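Local atomic coordinates of cytochrome cL (Hyphomicrobium denitrificans, PDB entry 2D0W), a protein that carries a covalently bound heme and probably accepts electrons from methanol dehydrogenase during the periplasmic oxidation of methanol. Residues L48-G51 / E52-L56; T87-G90 / L91-I95; D109-L112 / D113-L116; K117-A120 / W121-I125. One frame throughout, in Å; residues are numbered along the deposited sequence.

How the contacts relate
Contacts 1, 2 and 4 are turns of three helices of a c-type cytochrome domain, and contact 3 is the loop and first turn that lead into the helix of contact 4. Contacts 1 and 2 lie on opposite sides of the chain's centre, with centres about 17 Å apart and no touch. Contact 4 joins them: its centre is about 8 Å from that of contact 1 and about 12 Å from that of contact 2. Towards contact 2 the join includes a salt bridge, Asp88 OD2 to Arg123 NE at 3.1 Å. Contact 3 touches all the others. Leu91, Thr94 and Ile95 of contact 2 and Leu118 and Ile122 of contact 4 belong to the heme pocket.

Contact 1: L48-G51 / E52-L56; sequences LPKG and EEIYL
The carboxylate of Glu53 lies against the methylene chain of Lys50, CD to CD 3.9 Å, and its OE2 comes within 3.4 Å of Lys50 CA; the other flat group, the Tyr55 ring, leads away, while the residue's CB lies over Gly51 O. The motif is the opening of helix 48-58, which runs directly into the CXXCH heme-attachment segment of a c-type cytochrome. Four consecutive i to i+4 bonds build it, Glu52 N to Leu48 O being 2.8 Å long with an N-H...O angle of 164°. Glu53 CG is placed between its backbone N and carbonyl carbon (chi1 49°), which brings it to 3.1 Å from Lys50 O. The opposite charges probably attract only weakly, Lys50 NZ being 4.2 Å from Glu53 OE1. Lys50 bends at chi2 (89°), and its CE meets Ile54 CD1 at 3.9 Å. Were Lys50 replaced by a serine, this methyl would probably lose the packing of CE, and Glu53 its nearby opposite charge. On the inner side the Tyr55 ring meets Trp121 of helix 112-124, and its OH bonds to Gly64 O. In Glu52, a zinc ligand in a structure of this protein, OE2 accepts from Trp152 NE1, while water 1 donates both to its OE1, at 2.5 Å, and to Pro49 O, at 2.7 Å.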
loop_
_atom_site.group_PDB
_atom_site.type_symbol
_atom_site.label_atom_id
_atom_site.label_comp_id
_atom_site.label_asym_id
_atom_site.label_seq_id
_atom_site.Cartn_x
_atom_site.Cartn_y
_atom_site.Cartn_z
ATOM N N LEU A 48 -2.358 6.237 8.290
ATOM C CA LEU A 48 -3.260 5.070 8.202
ATOM C C LEU A 48 -4.726 5.311 7.963
ATOM O O LEU A 48 -5.285 4.661 7.068
ATOM C CB LEU A 48 -3.031 4.061 9.344
ATOM C CG LEU A 48 -1.586 3.542 9.411
ATOM C CD1 LEU A 48 -1.386 2.732 10.671
ATOM C CD2 LEU A 48 -1.138 2.783 8.144
ATOM N N PRO A 49 -5.374 6.229 8.738
ATOM C CA PRO A 49 -6.789 6.531 8.434
ATOM C C PRO A 49 -7.051 6.900 6.969
ATOM O O PRO A 49 -8.037 6.457 6.383
ATOM C CB PRO A 49 -7.073 7.696 9.406
ATOM C CG PRO A 49 -6.103 7.558 10.554
ATOM C CD PRO A 49 -4.856 6.986 9.909
ATOM N N LYS A 50 -6.215 7.750 6.405
ATOM C CA LYS A 50 -6.383 8.078 5.010
ATOM C C LYS A 50 -6.198 6.849 4.075
ATOM O O LYS A 50 -7.036 6.613 3.178
ATOM C CB LYS A 50 -5.525 9.249 4.582
ATOM C CG LYS A 50 -5.689 9.567 3.095
ATOM C CD LYS A 50 -6.809 10.531 2.888
ATOM C CE LYS A 50 -7.161 10.596 1.400
ATOM N NZ LYS A 50 -8.376 11.415 1.168
ATOM N N GLY A 51 -5.183 6.034 4.337
ATOM C CA GLY A 51 -5.000 4.791 3.559
ATOM C C GLY A 51 -6.221 3.923 3.658
ATOM O O GLY A 51 -6.702 3.421 2.651
ATOM N N GLU A 52 -6.774 3.788 4.877
ATOM C CA GLU A 52 -7.993 2.984 5.084
ATOM C C GLU A 52 -9.205 3.518 4.352
ATOM O O GLU A 52 -9.959 2.736 3.733
ATOM C CB GLU A 52 -8.340 2.901 6.573
ATOM C CG GLU A 52 -9.628 2.196 6.845
ATOM C CD GLU A 52 -10.021 2.292 8.322
ATOM O OE1 GLU A 52 -9.791 3.343 8.916
ATOM O OE2 GLU A 52 -10.563 1.319 8.864
ATOM N N GLU A 53 -9.412 4.851 4.375
ATOM C CA GLU A 53 -10.583 5.375 3.642
ATOM C C GLU A 53 -10.527 5.091 2.122
ATOM O O GLU A 53 -11.536 4.757 1.521
ATOM C CB GLU A 53 -10.911 6.863 3.955
ATOM C CG GLU A 53 -9.764 7.829 3.899
ATOM C CD GLU A 53 -10.064 9.187 4.610
ATOM O OE1 GLU A 53 -10.917 9.950 4.105
ATOM O OE2 GLU A 53 -9.423 9.487 5.662
ATOM N N ILE A 54 -9.348 5.265 1.533
ATOM C CA ILE A 54 -9.106 4.993 0.100
ATOM C C ILE A 54 -9.402 3.521 -0.184
ATOM O O ILE A 54 -10.205 3.192 -1.074
ATOM C CB ILE A 54 -7.647 5.347 -0.268
ATOM C CG1 ILE A 54 -7.449 6.859 -0.224
ATOM C CG2 ILE A 54 -7.242 4.792 -1.662
ATOM C CD1 ILE A 54 -5.949 7.225 -0.222
ATOM N N TYR A 55 -8.834 2.653 0.655
ATOM C CA TYR A 55 -9.015 1.195 0.578
ATOM C C TYR A 55 -10.474 0.753 0.630
ATOM O O TYR A 55 -10.980 -0.075 -0.179
ATOM C CB TYR A 55 -8.207 0.491 1.709
ATOM C CG TYR A 55 -8.438 -0.983 1.666
ATOM C CD1 TYR A 55 -7.644 -1.813 0.853
ATOM C CD2 TYR A 55 -9.488 -1.561 2.381
ATOM C CE1 TYR A 55 -7.885 -3.171 0.738
ATOM C CE2 TYR A 55 -9.700 -2.954 2.299
ATOM C CZ TYR A 55 -8.903 -3.719 1.438
ATOM O OH TYR A 55 -9.084 -5.057 1.314
ATOM N N LEU A 56 -11.185 1.337 1.571
ATOM C CA LEU A 56 -12.538 0.895 1.826
ATOM C C LEU A 56 -13.365 1.250 0.626
ATOM O O LEU A 56 -14.216 0.494 0.197
ATOM C CB LEU A 56 -13.103 1.541 3.096
ATOM C CG LEU A 56 -12.639 0.934 4.429
ATOM C CD1 LEU A 56 -13.209 1.684 5.676
ATOM C CD2 LEU A 56 -12.958 -0.572 4.485
HETATM O O HOH W 1 -9.859 5.776 8.301
#

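Contact 2: T87-G90 / L91-I95; sequences TDKG and LFETI. With HEM (protoporphyrin IX containing Fe), chain H.
Leu91, Phe92, Glu93 and Thr94 give their backbone N-H groups in turn to the O atoms of Thr87, Asp88, Lys89 and Gly90, the regular i to i+4 pattern that starts helix 88-97. Thr87 is its N-cap: OG1 accepts from Gly90 N at 3.1 Å (N-H...O 158°) and also bonds to Lys84 O. On the side facing the N-terminal residues, the chains of Lys89 and Glu93 pass each other at a slant. Lys89 CD comes 3.4 Å from Glu93 OE2, yet NZ stays 4.1 Å from that oxygen, too far to count as a salt bridge; NZ instead pairs with Glu3 OE2 and bonds to Val4 O, and Glu93 OE2 accepts from Arg6 N. Shortening Glu93 to an alanine is likely to leave Arg6 N without this acceptor and the bent Lys89 chain without the carboxylate it runs past. Phe92 turns its ring away, with Lys89 O at the edge near the ring plane, to meet Phe5, Phe33 and Phe96, while the Asp88 carboxylate goes to Arg123 and Asp39 N. Leu91, Thr94 and Ile95 face the heme. Leu91, its CG opposite the backbone N (chi1 -175°), brings CD1 to 3.3 Å from the heme methyl CMA. Thr94 CG2 is 3.6 Å from heme C2A. Ile95 CG2 reaches heme CBB at 3.8 Å. The chemistry is thus divided round the helix: hydrocarbon contacts screen the heme edge, which probably helps to keep it apolar, and the charged ends of Lys89 and Glu93 find partners among the N-terminal residues.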
loop_
_atom_site.group_PDB
_atom_site.type_symbol
_atom_site.label_atom_id
_atom_site.label_comp_id
_atom_site.label_asym_id
_atom_site.label_seq_id
_atom_site.Cartn_x
_atom_site.Cartn_y
_atom_site.Cartn_z
ATOM N N THR A 87 7.495 -6.388 -1.815
ATOM C CA THR A 87 8.197 -5.100 -1.874
ATOM C C THR A 87 7.169 -4.014 -2.165
ATOM O O THR A 87 6.154 -4.272 -2.867
ATOM C CB THR A 87 9.322 -5.113 -2.959
ATOM O OG1 THR A 87 8.746 -5.087 -4.267
ATOM C CG2 THR A 87 10.151 -6.394 -2.871
ATOM N N ASP A 88 7.417 -2.795 -1.681
ATOM C CA ASP A 88 6.503 -1.678 -1.960
ATOM C C ASP A 88 6.502 -1.372 -3.431
ATOM O O ASP A 88 5.475 -1.019 -3.968
ATOM C CB ASP A 88 6.856 -0.414 -1.159
ATOM C CG ASP A 88 6.617 -0.599 0.340
ATOM O OD1 ASP A 88 7.201 0.153 1.118
ATOM O OD2 ASP A 88 5.890 -1.512 0.742
ATOM N N LYS A 89 7.649 -1.555 -4.089
ATOM C CA LYS A 89 7.723 -1.284 -5.530
ATOM C C LYS A 89 6.777 -2.178 -6.324
ATOM O O LYS A 89 6.083 -1.687 -7.234
ATOM C CB LYS A 89 9.151 -1.403 -6.048
ATOM C CG LYS A 89 9.376 -0.659 -7.335
ATOM C CD LYS A 89 9.433 -1.586 -8.502
ATOM C CE LYS A 89 10.822 -1.652 -9.084
ATOM N NZ LYS A 89 11.080 -0.456 -9.880
ATOM N N GLY A 90 6.766 -3.470 -5.996
ATOM C CA GLY A 90 5.887 -4.443 -6.666
ATOM C C GLY A 90 4.419 -4.196 -6.422
ATOM O O GLY A 90 3.617 -4.246 -7.353
ATOM N N LEU A 91 4.065 -3.944 -5.167
ATOM C CA LEU A 91 2.702 -3.623 -4.774
ATOM C C LEU A 91 2.208 -2.369 -5.510
ATOM O O LEU A 91 1.106 -2.346 -6.113
ATOM C CB LEU A 91 2.617 -3.468 -3.227
ATOM C CG LEU A 91 1.221 -3.253 -2.653
ATOM C CD1 LEU A 91 0.336 -4.282 -3.244
ATOM C CD2 LEU A 91 1.155 -3.345 -1.120
ATOM N N PHE A 92 3.044 -1.344 -5.547
ATOM C CA PHE A 92 2.698 -0.151 -6.287
ATOM C C PHE A 92 2.389 -0.519 -7.761
ATOM O O PHE A 92 1.372 -0.067 -8.333
ATOM C CB PHE A 92 3.856 0.860 -6.177
ATOM C CG PHE A 92 3.723 2.082 -7.082
ATOM C CD1 PHE A 92 3.066 3.222 -6.638
ATOM C CD2 PHE A 92 4.251 2.080 -8.375
ATOM C CE1 PHE A 92 2.954 4.349 -7.462
ATOM C CE2 PHE A 92 4.134 3.185 -9.206
ATOM C CZ PHE A 92 3.490 4.334 -8.746
ATOM N N GLU A 93 3.271 -1.330 -8.364
ATOM C CA GLU A 93 3.156 -1.660 -9.790
ATOM C C GLU A 93 1.841 -2.455 -9.994
ATOM O O GLU A 93 1.092 -2.188 -10.933
ATOM C CB GLU A 93 4.395 -2.479 -10.247
ATOM C CG GLU A 93 5.719 -1.762 -10.296
ATOM C CD GLU A 93 6.919 -2.690 -10.639
ATOM O OE1 GLU A 93 6.972 -3.826 -10.096
ATOM O OE2 GLU A 93 7.812 -2.290 -11.453
ATOM N N THR A 94 1.522 -3.381 -9.085
ATOM C CA THR A 94 0.275 -4.169 -9.202
ATOM C C THR A 94 -0.939 -3.256 -9.126
ATOM O O THR A 94 -1.830 -3.309 -9.988
ATOM C CB THR A 94 0.238 -5.263 -8.150
ATOM O OG1 THR A 94 1.359 -6.112 -8.382
ATOM C CG2 THR A 94 -1.073 -6.082 -8.205
ATOM N N ILE A 95 -0.951 -2.367 -8.132
ATOM C CA ILE A 95 -2.047 -1.408 -7.991
ATOM C C ILE A 95 -2.096 -0.453 -9.158
ATOM O O ILE A 95 -3.170 -0.260 -9.712
ATOM C CB ILE A 95 -2.029 -0.652 -6.638
ATOM C CG1 ILE A 95 -1.948 -1.679 -5.516
ATOM C CG2 ILE A 95 -3.328 0.214 -6.471
ATOM C CD1 ILE A 95 -1.413 -1.118 -4.167
HETATM C CHA HEM H . -5.217 -8.984 -7.289
HETATM C CHB HEM H . -4.831 -4.854 -4.725
HETATM C CHC HEM H . -9.164 -3.258 -6.289
HETATM C CHD HEM H . -9.975 -7.810 -7.769
HETATM C C1A HEM H . -4.656 -7.974 -6.504
HETATM C C2A HEM H . -3.299 -7.881 -5.979
HETATM C C3A HEM H . -3.220 -6.762 -5.259
HETATM C C4A HEM H . -4.498 -6.063 -5.306
HETATM C CMA HEM H . -1.984 -6.228 -4.465
HETATM C CAA HEM H . -2.189 -8.940 -6.163
HETATM C CBA HEM H . -2.381 -9.960 -5.027
HETATM C CGA HEM H . -1.255 -10.985 -4.965
HETATM O O1A HEM H . -0.181 -10.762 -5.575
HETATM O O2A HEM H . -1.453 -12.030 -4.301
HETATM C C1B HEM H . -5.941 -4.034 -4.961
HETATM C C2B HEM H . -6.240 -2.684 -4.469
HETATM C C3B HEM H . -7.310 -2.263 -4.943
HETATM C C4B HEM H . -7.927 -3.285 -5.731
HETATM C CMB HEM H . -5.317 -2.002 -3.460
HETATM C CAB HEM H . -7.779 -0.799 -4.949
HETATM C CBB HEM H . -7.006 0.150 -5.379
HETATM C C1C HEM H . -9.788 -4.369 -6.814
HETATM C C2C HEM H . -11.094 -4.411 -7.501
HETATM C C3C HEM H . -11.327 -5.664 -7.846
HETATM C C4C HEM H . -10.134 -6.465 -7.526
HETATM C CMC HEM H . -12.121 -3.314 -7.270
HETATM C CAC HEM H . -12.654 -6.363 -8.284
HETATM C CBC HEM H . -13.370 -5.744 -9.182
HETATM C C1D HEM H . -8.804 -8.533 -7.884
HETATM C C2D HEM H . -8.655 -9.835 -8.507
HETATM C C3D HEM H . -7.180 -10.197 -8.370
HETATM C C4D HEM H . -6.564 -9.098 -7.652
HETATM C CMD HEM H . -9.781 -10.674 -9.185
HETATM C CAD HEM H . -6.422 -11.476 -8.881
HETATM C CBD HEM H . -5.704 -10.957 -10.130
HETATM C CGD HEM H . -4.595 -11.858 -10.613
HETATM O O1D HEM H . -3.885 -11.500 -11.571
HETATM O O2D HEM H . -4.413 -12.925 -10.011
HETATM N NA HEM H . -5.338 -6.860 -6.052
HETATM N NB HEM H . -7.077 -4.350 -5.675
HETATM N NC HEM H . -9.210 -5.627 -6.896
HETATM N ND HEM H . -7.561 -8.162 -7.381
HETATM FE FE HEM H . -7.256 -6.192 -6.568
#

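Contact 3: D109-L112 / D113-L116; sequences DLEL and DNML. With ZN (zinc ion), chain D.
Leu110 and Met115 cross at about a right angle, the methyl CD1 of the leucine meeting Met115 CE at 3.8 Å and its sulfur SD at the same range. Bends at chi2 (76°) and chi3 (85°) fold the methionine chain back so that its end reaches this methyl. Glu111 and Asn114 adopt the other arrangement: they run side by side in the same direction, carboxylate and amide planes only 18° apart, with OE1 3.9 Å from ND2. A water joins these two residues, accepting from Glu111 N at 2.7 Å and from Asn114 ND2 at 3.0 Å. Glu111 holds the N-cap position of helix 112-124, and its O receives Met115 N at 2.8 Å. Leu116 lays CG on Leu112 O, 3.4 Å away. Before the helix, Asp109 OD1 binds zinc at 2.2 Å, together with a water and His106 ND1. Asp113 points away from 109-112, OD2 in a salt bridge with Lys117 NZ and OD1 bonded to Tyr41 OH and Thr27 OG1. Among the helices, Leu110 and Asn114 pack on Ile54 of helix 48-58, Leu112 and Met115 on Phe92 of helix 88-97, and Leu116 on Val30 and Phe33 of helix 28-36.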
loop_
_atom_site.group_PDB
_atom_site.type_symbol
_atom_site.label_atom_id
_atom_site.label_comp_id
_atom_site.label_asym_id
_atom_site.label_seq_id
_atom_site.Cartn_x
_atom_site.Cartn_y
_atom_site.Cartn_z
ATOM N N ASP A 109 -6.317 6.638 -11.125
ATOM C CA ASP A 109 -7.382 6.982 -10.156
ATOM C C ASP A 109 -6.885 7.712 -8.913
ATOM O O ASP A 109 -7.617 8.506 -8.313
ATOM C CB ASP A 109 -8.081 5.701 -9.653
ATOM C CG ASP A 109 -8.816 4.942 -10.756
ATOM O OD1 ASP A 109 -9.139 3.749 -10.566
ATOM O OD2 ASP A 109 -9.082 5.531 -11.812
ATOM N N LEU A 110 -5.680 7.348 -8.492
ATOM C CA LEU A 110 -5.088 7.723 -7.191
ATOM C C LEU A 110 -3.979 8.746 -7.385
ATOM O O LEU A 110 -3.062 8.484 -8.150
ATOM C CB LEU A 110 -4.411 6.469 -6.593
ATOM C CG LEU A 110 -5.328 5.347 -6.095
ATOM C CD1 LEU A 110 -4.702 3.904 -6.213
ATOM C CD2 LEU A 110 -5.660 5.721 -4.690
ATOM N N GLU A 111 -4.000 9.875 -6.673
ATOM C CA GLU A 111 -2.773 10.695 -6.599
ATOM C C GLU A 111 -1.654 9.895 -5.954
ATOM O O GLU A 111 -1.884 9.089 -5.030
ATOM C CB GLU A 111 -3.008 11.999 -5.841
ATOM C CG GLU A 111 -3.984 12.934 -6.593
ATOM C CD GLU A 111 -4.548 14.038 -5.711
ATOM O OE1 GLU A 111 -3.960 14.279 -4.624
ATOM O OE2 GLU A 111 -5.581 14.668 -6.094
ATOM N N LEU A 112 -0.436 10.124 -6.450
ATOM C CA LEU A 112 0.720 9.350 -6.045
ATOM C C LEU A 112 0.892 9.319 -4.533
ATOM O O LEU A 112 1.239 8.267 -3.980
ATOM C CB LEU A 112 1.981 9.863 -6.739
ATOM C CG LEU A 112 2.068 9.509 -8.238
ATOM C CD1 LEU A 112 1.988 8.007 -8.497
ATOM C CD2 LEU A 112 0.950 10.166 -8.931
ATOM N N ASP A 113 0.626 10.458 -3.877
ATOM C CA ASP A 113 0.802 10.564 -2.414
ATOM C C ASP A 113 -0.238 9.684 -1.715
ATOM O O ASP A 113 0.073 9.028 -0.721
ATOM C CB ASP A 113 0.692 12.027 -1.952
ATOM C CG ASP A 113 1.162 12.227 -0.497
ATOM O OD1 ASP A 113 2.304 11.850 -0.149
ATOM O OD2 ASP A 113 0.353 12.740 0.308
ATOM N N ASN A 114 -1.444 9.657 -2.281
ATOM C CA ASN A 114 -2.512 8.815 -1.761
ATOM C C ASN A 114 -2.248 7.351 -2.015
ATOM O O ASN A 114 -2.535 6.523 -1.169
ATOM C CB ASN A 114 -3.888 9.236 -2.289
ATOM C CG ASN A 114 -4.395 10.543 -1.611
ATOM O OD1 ASN A 114 -4.068 10.831 -0.496
ATOM N ND2 ASN A 114 -5.163 11.321 -2.326
ATOM N N MET A 115 -1.695 7.035 -3.179
ATOM C CA MET A 115 -1.277 5.657 -3.462
ATOM C C MET A 115 -0.372 5.159 -2.368
ATOM O O MET A 115 -0.413 3.980 -1.971
ATOM C CB MET A 115 -0.523 5.608 -4.796
ATOM C CG MET A 115 0.166 4.276 -5.024
ATOM S SD MET A 115 -1.027 3.014 -5.501
ATOM C CE MET A 115 -1.085 3.350 -7.258
ATOM N N LEU A 116 0.505 6.037 -1.887
ATOM C CA LEU A 116 1.491 5.604 -0.877
ATOM C C LEU A 116 0.885 5.344 0.490
ATOM O O LEU A 116 1.428 4.577 1.289
ATOM C CB LEU A 116 2.647 6.612 -0.809
ATOM C CG LEU A 116 3.522 6.661 -2.035
ATOM C CD1 LEU A 116 4.585 7.702 -1.812
ATOM C CD2 LEU A 116 4.139 5.269 -2.346
HETATM ZN ZN ZN D . -9.149 2.655 -8.644
HETATM O O HOH W 2 -6.113 10.261 -4.969
HETATM O O HOH W 3 -8.431 3.664 -6.877
#

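Contact 4: K117-A120 / W121-I125; sequences KLIA and WIRHI
Arg123 N donates to Ile119 O at 2.9 Å with an N-H...O angle of 167°, the shortest of the four i to i+4 bonds linking 117-120 to 121-125. The arginine side chain starts over the same oxygen, its CG 3.4 Å from Ile119 O, and then bends at chi2 (-50°). Its guanidinium passes Ile119 CG2 obliquely, with NE 4.4 Å from that methyl, and reaches the start of helix 88-97, with a salt bridge from NE to Asp88 OD2 and a bond from NH1 to Asn85 O just ahead of that helix. The charge is buried but has partners in both residues. Leu118 and Ile122, one turn apart, cross at a slant with their CD1 methyls 4.1 Å from each other; Ile122 CG1 also lies 3.5 Å from Leu118 O. Both side chains touch the heme. Helix 112-124 corresponds to the C-terminal helix of the cytochrome c fold and packs on helix 48-58, that fold's N-terminal helix, though further helices flank both in this chain. Trp121 takes the side towards helix 48-58. With CG trans to the backbone N (chi1 180°), its indole swings away from 117-120, leaving CB 3.4 Å from Leu118 O. One face of the indole receives Ile125 CG2, 3.3 Å above the plane and displaced toward the rim, and the ring system also meets Trp152 and Phe147. His124 sets CB 3.5 Å from Ala120 O and gives its ND1 to a hydrogen bond with Glu43 OE2.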
loop_
_atom_site.group_PDB
_atom_site.type_symbol
_atom_site.label_atom_id
_atom_site.label_comp_id
_atom_site.label_asym_id
_atom_site.label_seq_id
_atom_site.Cartn_x
_atom_site.Cartn_y
_atom_site.Cartn_z
ATOM N N LYS A 117 -0.203 6.045 0.795
ATOM C CA LYS A 117 -0.932 5.874 2.049
ATOM C C LYS A 117 -1.793 4.616 1.972
ATOM O O LYS A 117 -1.997 3.878 2.920
ATOM C CB LYS A 117 -1.836 7.086 2.303
ATOM C CG LYS A 117 -1.100 8.395 2.653
ATOM C CD LYS A 117 -2.142 9.536 2.716
ATOM C CE LYS A 117 -1.592 10.799 3.294
ATOM N NZ LYS A 117 -0.479 11.216 2.448
ATOM N N LEU A 118 -2.337 4.392 0.800
ATOM C CA LEU A 118 -3.052 3.126 0.546
ATOM C C LEU A 118 -2.133 1.931 0.821
ATOM O O LEU A 118 -2.526 0.960 1.467
ATOM C CB LEU A 118 -3.516 3.081 -0.912
ATOM C CG LEU A 118 -4.096 1.755 -1.425
ATOM C CD1 LEU A 118 -5.225 1.233 -0.529
ATOM C CD2 LEU A 118 -4.527 1.931 -2.920
ATOM N N ILE A 119 -0.923 1.984 0.290
ATOM C CA ILE A 119 0.033 0.856 0.460
ATOM C C ILE A 119 0.370 0.709 1.985
ATOM O O ILE A 119 0.421 -0.395 2.519
ATOM C CB ILE A 119 1.263 1.107 -0.401
ATOM C CG1 ILE A 119 0.939 0.867 -1.879
ATOM C CG2 ILE A 119 2.490 0.243 0.041
ATOM C CD1 ILE A 119 2.020 1.373 -2.905
ATOM N N ALA A 120 0.552 1.815 2.695
ATOM C CA ALA A 120 0.821 1.754 4.151
ATOM C C ALA A 120 -0.304 1.048 4.858
ATOM O O ALA A 120 -0.073 0.279 5.797
ATOM C CB ALA A 120 1.001 3.155 4.758
ATOM N N TRP A 121 -1.537 1.297 4.417
ATOM C CA TRP A 121 -2.723 0.608 5.026
ATOM C C TRP A 121 -2.667 -0.873 4.740
ATOM O O TRP A 121 -2.924 -1.665 5.631
ATOM C CB TRP A 121 -4.078 1.138 4.508
ATOM C CG TRP A 121 -5.279 0.437 5.113
ATOM C CD1 TRP A 121 -6.240 -0.309 4.455
ATOM C CD2 TRP A 121 -5.631 0.409 6.487
ATOM N NE1 TRP A 121 -7.176 -0.779 5.352
ATOM C CE2 TRP A 121 -6.820 -0.353 6.608
ATOM C CE3 TRP A 121 -5.063 0.961 7.643
ATOM C CZ2 TRP A 121 -7.443 -0.589 7.853
ATOM C CZ3 TRP A 121 -5.687 0.710 8.892
ATOM C CH2 TRP A 121 -6.862 -0.055 8.966
ATOM N N ILE A 122 -2.429 -1.242 3.461
ATOM C CA ILE A 122 -2.294 -2.646 3.097
ATOM C C ILE A 122 -1.234 -3.370 3.937
ATOM O O ILE A 122 -1.459 -4.488 4.392
ATOM C CB ILE A 122 -2.044 -2.844 1.551
ATOM C CG1 ILE A 122 -3.263 -2.340 0.752
ATOM C CG2 ILE A 122 -1.664 -4.321 1.246
ATOM C CD1 ILE A 122 -2.954 -2.171 -0.769
ATOM N N ARG A 123 -0.084 -2.744 4.158
ATOM C CA ARG A 123 0.938 -3.349 5.040
ATOM C C ARG A 123 0.418 -3.481 6.463
ATOM O O ARG A 123 0.703 -4.488 7.152
ATOM C CB ARG A 123 2.251 -2.553 5.037
ATOM C CG ARG A 123 2.900 -2.386 3.608
ATOM C CD ARG A 123 2.969 -3.734 2.940
ATOM N NE ARG A 123 3.811 -3.629 1.761
ATOM C CZ ARG A 123 3.927 -4.547 0.813
ATOM N NH1 ARG A 123 3.240 -5.656 0.863
ATOM N NH2 ARG A 123 4.745 -4.314 -0.201
ATOM N N HIS A 124 -0.309 -2.463 6.920
ATOM C CA HIS A 124 -0.785 -2.433 8.347
ATOM C C HIS A 124 -1.783 -3.547 8.760
ATOM O O HIS A 124 -1.827 -3.951 9.936
ATOM C CB HIS A 124 -1.406 -1.070 8.696
ATOM C CG HIS A 124 -1.634 -0.881 10.172
ATOM N ND1 HIS A 124 -0.604 -0.665 11.068
ATOM C CD2 HIS A 124 -2.773 -0.860 10.898
ATOM C CE1 HIS A 124 -1.108 -0.540 12.290
ATOM N NE2 HIS A 124 -2.420 -0.667 12.212
ATOM N N ILE A 125 -2.602 -3.973 7.796
ATOM C CA ILE A 125 -3.637 -5.007 7.982
ATOM C C ILE A 125 -3.154 -6.464 7.948
ATOM O O ILE A 125 -3.949 -7.384 8.214
ATOM C CB ILE A 125 -4.874 -4.806 6.987
ATOM C CG1 ILE A 125 -4.482 -4.864 5.497
ATOM C CG2 ILE A 125 -5.661 -3.501 7.311
ATOM C CD1 ILE A 125 -5.660 -4.495 4.544
#